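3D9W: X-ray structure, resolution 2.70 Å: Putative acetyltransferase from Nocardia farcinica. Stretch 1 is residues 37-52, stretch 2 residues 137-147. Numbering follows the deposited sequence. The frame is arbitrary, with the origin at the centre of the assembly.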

# COMPACT_ATOMS: atom_id res chain seq x y z
N THR A 37 7.60 18.20 0.38
CA THR A 37 6.50 17.74 -0.44
C THR A 37 6.33 16.22 -0.31
O THR A 37 5.21 15.72 -0.12
CB THR A 37 6.74 18.10 -1.92
OG1 THR A 37 6.41 19.48 -2.12
CG2 THR A 37 5.90 17.22 -2.85
N LEU A 38 7.43 15.49 -0.41
CA LEU A 38 7.38 14.03 -0.31
C LEU A 38 6.78 13.60 1.01
O LEU A 38 5.99 12.67 1.06
CB LEU A 38 8.78 13.42 -0.44
CG LEU A 38 8.84 11.90 -0.55
CD1 LEU A 38 8.12 11.43 -1.80
CD2 LEU A 38 10.28 11.47 -0.58
N ARG A 39 7.15 14.28 2.09
CA ARG A 39 6.61 13.94 3.40
C ARG A 39 5.11 14.19 3.47
O ARG A 39 4.43 13.58 4.29
CB ARG A 39 7.32 14.73 4.50
CG ARG A 39 8.66 14.14 4.92
CD ARG A 39 9.33 15.04 5.95
NE ARG A 39 8.44 15.37 7.08
CZ ARG A 39 8.35 14.67 8.21
NH1 ARG A 39 9.10 13.59 8.39
NH2 ARG A 39 7.51 15.07 9.16
N GLU A 40 4.59 15.06 2.61
CA GLU A 40 3.15 15.33 2.62
C GLU A 40 2.41 14.44 1.63
O GLU A 40 1.29 14.02 1.88
CB GLU A 40 2.84 16.79 2.28
CG GLU A 40 1.45 17.20 2.74
CD GLU A 40 0.96 18.45 2.05
OE1 GLU A 40 1.78 19.39 1.89
OE2 GLU A 40 -0.24 18.50 1.68
N LEU A 41 3.05 14.15 0.51
CA LEU A 41 2.45 13.29 -0.49
C LEU A 41 2.15 11.95 0.16
O LEU A 41 1.03 11.45 0.07
CB LEU A 41 3.40 13.11 -1.67
CG LEU A 41 3.67 14.36 -2.52
CD1 LEU A 41 4.63 14.03 -3.67
CD2 LEU A 41 2.35 14.87 -3.08
N VAL A 42 3.15 11.39 0.83
CA VAL A 42 2.99 10.10 1.50
C VAL A 42 1.89 10.10 2.55
O VAL A 42 1.10 9.16 2.65
CB VAL A 42 4.30 9.68 2.16
CG1 VAL A 42 4.13 8.35 2.87
CG2 VAL A 42 5.39 9.59 1.11
N TYR A 43 1.86 11.15 3.35
CA TYR A 43 0.87 11.28 4.40
C TYR A 43 -0.56 11.38 3.86
O TYR A 43 -1.45 10.64 4.28
CB TYR A 43 1.23 12.51 5.24
CG TYR A 43 0.31 12.79 6.40
CD1 TYR A 43 -0.96 13.33 6.20
CD2 TYR A 43 0.73 12.54 7.71
CE1 TYR A 43 -1.79 13.64 7.28
CE2 TYR A 43 -0.09 12.85 8.79
CZ TYR A 43 -1.35 13.40 8.57
OH TYR A 43 -2.15 13.74 9.63
N ARG A 44 -0.78 12.29 2.92
CA ARG A 44 -2.10 12.49 2.33
C ARG A 44 -2.65 11.22 1.71
O ARG A 44 -3.80 10.85 1.95
CB ARG A 44 -2.04 13.58 1.25
CG ARG A 44 -1.60 14.95 1.74
CD ARG A 44 -2.49 15.45 2.84
NE ARG A 44 -2.22 16.84 3.17
CZ ARG A 44 -2.79 17.50 4.17
NH1 ARG A 44 -3.68 16.88 4.94
NH2 ARG A 44 -2.48 18.76 4.41
N HIS A 45 -1.82 10.57 0.89
CA HIS A 45 -2.20 9.34 0.19
C HIS A 45 -2.50 8.20 1.15
O HIS A 45 -3.57 7.60 1.09
CB HIS A 45 -1.07 8.92 -0.77
CG HIS A 45 -1.44 7.79 -1.69
ND1 HIS A 45 -1.34 7.89 -3.07
CD2 HIS A 45 -1.87 6.53 -1.44
CE1 HIS A 45 -1.69 6.75 -3.62
NE2 HIS A 45 -2.02 5.91 -2.66
N THR A 46 -1.56 7.89 2.03
CA THR A 46 -1.77 6.79 2.96
C THR A 46 -2.98 6.99 3.85
O THR A 46 -3.58 6.01 4.29
CB THR A 46 -0.54 6.56 3.84
OG1 THR A 46 -0.16 7.79 4.47
CG2 THR A 46 0.61 6.01 3.00
N THR A 47 -3.34 8.24 4.12
CA THR A 47 -4.49 8.51 5.00
C THR A 47 -5.77 8.86 4.25
O THR A 47 -6.81 9.08 4.87
CB THR A 47 -4.19 9.64 6.01
OG1 THR A 47 -3.98 10.87 5.33
CG2 THR A 47 -2.95 9.30 6.82
N ALA A 48 -5.69 8.88 2.93
CA ALA A 48 -6.84 9.21 2.11
C ALA A 48 -7.39 8.01 1.33
O ALA A 48 -8.60 7.77 1.33
CB ALA A 48 -6.49 10.34 1.15
N ILE A 49 -6.50 7.27 0.67
CA ILE A 49 -6.90 6.14 -0.16
C ILE A 49 -7.18 4.84 0.59
O ILE A 49 -6.36 4.40 1.39
CB ILE A 49 -5.82 5.83 -1.23
CG1 ILE A 49 -5.42 7.13 -1.94
CG2 ILE A 49 -6.35 4.81 -2.23
CD1 ILE A 49 -6.56 7.84 -2.62
N PRO A 50 -8.35 4.21 0.36
CA PRO A 50 -8.69 2.95 1.03
C PRO A 50 -7.88 1.77 0.48
O PRO A 50 -7.31 1.84 -0.61
CB PRO A 50 -10.19 2.79 0.73
CG PRO A 50 -10.66 4.17 0.56
CD PRO A 50 -9.56 4.79 -0.26
N PHE A 51 -7.82 0.69 1.24
CA PHE A 51 -7.11 -0.50 0.80
C PHE A 51 -8.13 -1.62 0.60
O PHE A 51 -8.97 -1.86 1.46
CB PHE A 51 -6.08 -0.91 1.84
CG PHE A 51 -5.32 -2.14 1.48
CD1 PHE A 51 -5.90 -3.40 1.62
CD2 PHE A 51 -4.02 -2.05 1.02
CE1 PHE A 51 -5.20 -4.55 1.30
CE2 PHE A 51 -3.30 -3.19 0.70
CZ PHE A 51 -3.89 -4.45 0.84
N GLU A 52 -8.06 -2.31 -0.54
CA GLU A 52 -9.02 -3.38 -0.80
C GLU A 52 -8.60 -4.31 -1.91
O GLU A 52 -7.83 -3.94 -2.79
CB GLU A 52 -10.36 -2.77 -1.15
CG GLU A 52 -10.24 -1.78 -2.27
CD GLU A 52 -11.39 -1.86 -3.22
OE1 GLU A 52 -11.60 -2.97 -3.74
OE2 GLU A 52 -12.06 -0.84 -3.45
N VAL A 137 3.51 3.29 0.18
CA VAL A 137 2.18 3.86 0.17
C VAL A 137 1.06 2.88 -0.12
O VAL A 137 -0.11 3.27 -0.17
CB VAL A 137 2.10 5.03 -0.86
CG1 VAL A 137 2.98 6.19 -0.42
CG2 VAL A 137 2.53 4.53 -2.24
N GLY A 138 1.39 1.61 -0.30
CA GLY A 138 0.34 0.66 -0.62
C GLY A 138 0.15 -0.50 0.35
O GLY A 138 -0.66 -1.39 0.08
N PHE A 139 0.88 -0.48 1.46
CA PHE A 139 0.77 -1.57 2.43
C PHE A 139 -0.61 -1.57 3.08
O PHE A 139 -1.15 -2.63 3.40
CB PHE A 139 1.85 -1.46 3.52
CG PHE A 139 1.95 -2.69 4.39
CD1 PHE A 139 2.49 -3.88 3.90
CD2 PHE A 139 1.45 -2.68 5.70
CE1 PHE A 139 2.54 -5.03 4.69
CE2 PHE A 139 1.49 -3.84 6.50
CZ PHE A 139 2.04 -5.01 5.99
N GLY A 140 -1.18 -0.38 3.30
CA GLY A 140 -2.49 -0.30 3.91
C GLY A 140 -2.41 0.15 5.35
O GLY A 140 -3.42 0.47 5.95
N ARG A 141 -1.20 0.18 5.90
CA ARG A 141 -0.97 0.60 7.27
C ARG A 141 0.21 1.56 7.32
O ARG A 141 1.09 1.45 8.18
CB ARG A 141 -0.68 -0.62 8.15
CG ARG A 141 -0.56 -0.34 9.65
CD ARG A 141 -0.37 -1.65 10.39
NE ARG A 141 -0.28 -1.52 11.84
CZ ARG A 141 0.74 -0.99 12.49
NH1 ARG A 141 1.80 -0.51 11.83
NH2 ARG A 141 0.73 -0.96 13.81
N GLY A 142 0.23 2.51 6.39
CA GLY A 142 1.32 3.45 6.35
C GLY A 142 2.59 2.71 6.01
O GLY A 142 2.53 1.65 5.41
N PRO A 143 3.77 3.24 6.40
CA PRO A 143 3.99 4.48 7.14
C PRO A 143 3.43 5.71 6.44
O PRO A 143 3.48 5.80 5.22
CB PRO A 143 5.51 4.53 7.23
CG PRO A 143 5.87 3.13 7.31
CD PRO A 143 5.03 2.51 6.23
N LEU A 144 2.91 6.65 7.22
CA LEU A 144 2.35 7.89 6.66
C LEU A 144 3.39 8.97 6.36
O LEU A 144 3.04 10.13 6.14
CB LEU A 144 1.25 8.44 7.58
CG LEU A 144 1.51 8.51 9.08
CD1 LEU A 144 2.63 9.49 9.37
CD2 LEU A 144 0.22 8.92 9.79
N ARG A 145 4.66 8.57 6.35
CA ARG A 145 5.79 9.46 6.04
C ARG A 145 6.84 8.51 5.50
O ARG A 145 6.93 7.37 5.93
CB ARG A 145 6.37 10.14 7.29
CG ARG A 145 5.35 10.92 8.12
CD ARG A 145 5.78 12.34 8.35
NE ARG A 145 5.26 13.26 7.33
CZ ARG A 145 4.22 14.07 7.51
NH1 ARG A 145 3.58 14.07 8.67
NH2 ARG A 145 3.84 14.89 6.54
N PRO A 146 7.65 8.97 4.54
CA PRO A 146 8.68 8.08 4.01
C PRO A 146 9.77 7.83 5.04
O PRO A 146 10.03 8.66 5.90
CB PRO A 146 9.19 8.85 2.80
CG PRO A 146 9.10 10.27 3.27
CD PRO A 146 7.75 10.31 3.94
N TYR A 147 10.40 6.66 4.97
CA TYR A 147 11.48 6.36 5.88
C TYR A 147 12.78 6.28 5.09
O TYR A 147 12.83 5.69 4.01
CB TYR A 147 11.23 5.06 6.65
CG TYR A 147 10.99 3.83 5.81
CD1 TYR A 147 9.72 3.50 5.36
CD2 TYR A 147 12.03 2.94 5.55
CE1 TYR A 147 9.49 2.31 4.68
CE2 TYR A 147 11.82 1.76 4.87
CZ TYR A 147 10.54 1.45 4.43
OH TYR A 147 10.33 0.26 3.77

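Stretch 1 is helical from T37 onward, continuing a helix that begins earlier in the chain, and then runs as loop through I49 and P50. Stretch 2 has no regular structure over most of its length and lies along one side of this helix. The two backbones come closest where the CA atoms of Y43 and L144 are 4.3 Å apart; R39 lies nearest R145 (CA to CA 5.3 Å), and beyond the helix F51 lies nearest G140 (CA to CA 5.6 Å). As stretch 1 advances, its partners therefore fall in descending order. A cis peptide bond precedes P143, and the close approach that follows brings L144 O to 3.0 Å from Y43 CA. That oxygen also sits 3.2 Å from Y43 N, but the angle is too poor for a hydrogen bond.

V42 and T46, one helical turn apart, both point toward stretch 2. The compact, branched V42 fits a crowded place: its CG1 is 4.1 Å from V137 CG1 and 3.5 Å from P143 O, while its CG2 lies 3.8 Å from P146 CD. P146 offers a rigid apolar ring with no side-chain polar group to satisfy, and L38 adds to this patch, with L38 CG 4.2 Å from P146 CG. T46 serves two ends. Its OG1 donates to V42 O at 2.6 Å, satisfying the hydroxyl within the helix and letting it sit 3.3 Å from L144 CA, while its methyl CG2 packs 4.2 Å from V137 CG1.

R145 starts away from the helix, but its long side chain turns back to it. NH2 and NE both donate weak hydrogen bonds to R39 O, at 2.7 Å and 3.2 Å. Y43 CD2 lies over one face of the guanidinium, 3.4 Å from R145 NH1, and R39 NH2 lies over the opposite face. The flat, delocalized group can accept neighbours on both faces, although R39 NH2 and R145 NE, 3.4 Å apart, are like-charged donors and cannot bond to each other. Y43 also meets L144 through an apolar contact, CD2 to CD1 at 4.0 Å.

Past the helix, F51 brings its ring edge to G138 O, with CE2 3.3 Å away, so the slightly positive ring hydrogens face a carbonyl oxygen. Its CD2 is 3.7 Å from G140 CA. Glycine suits that position twice over: a CB would fall 2.9 Å from F51 CD2, and at these backbone angles it would also jam against the carbonyl oxygen of F139.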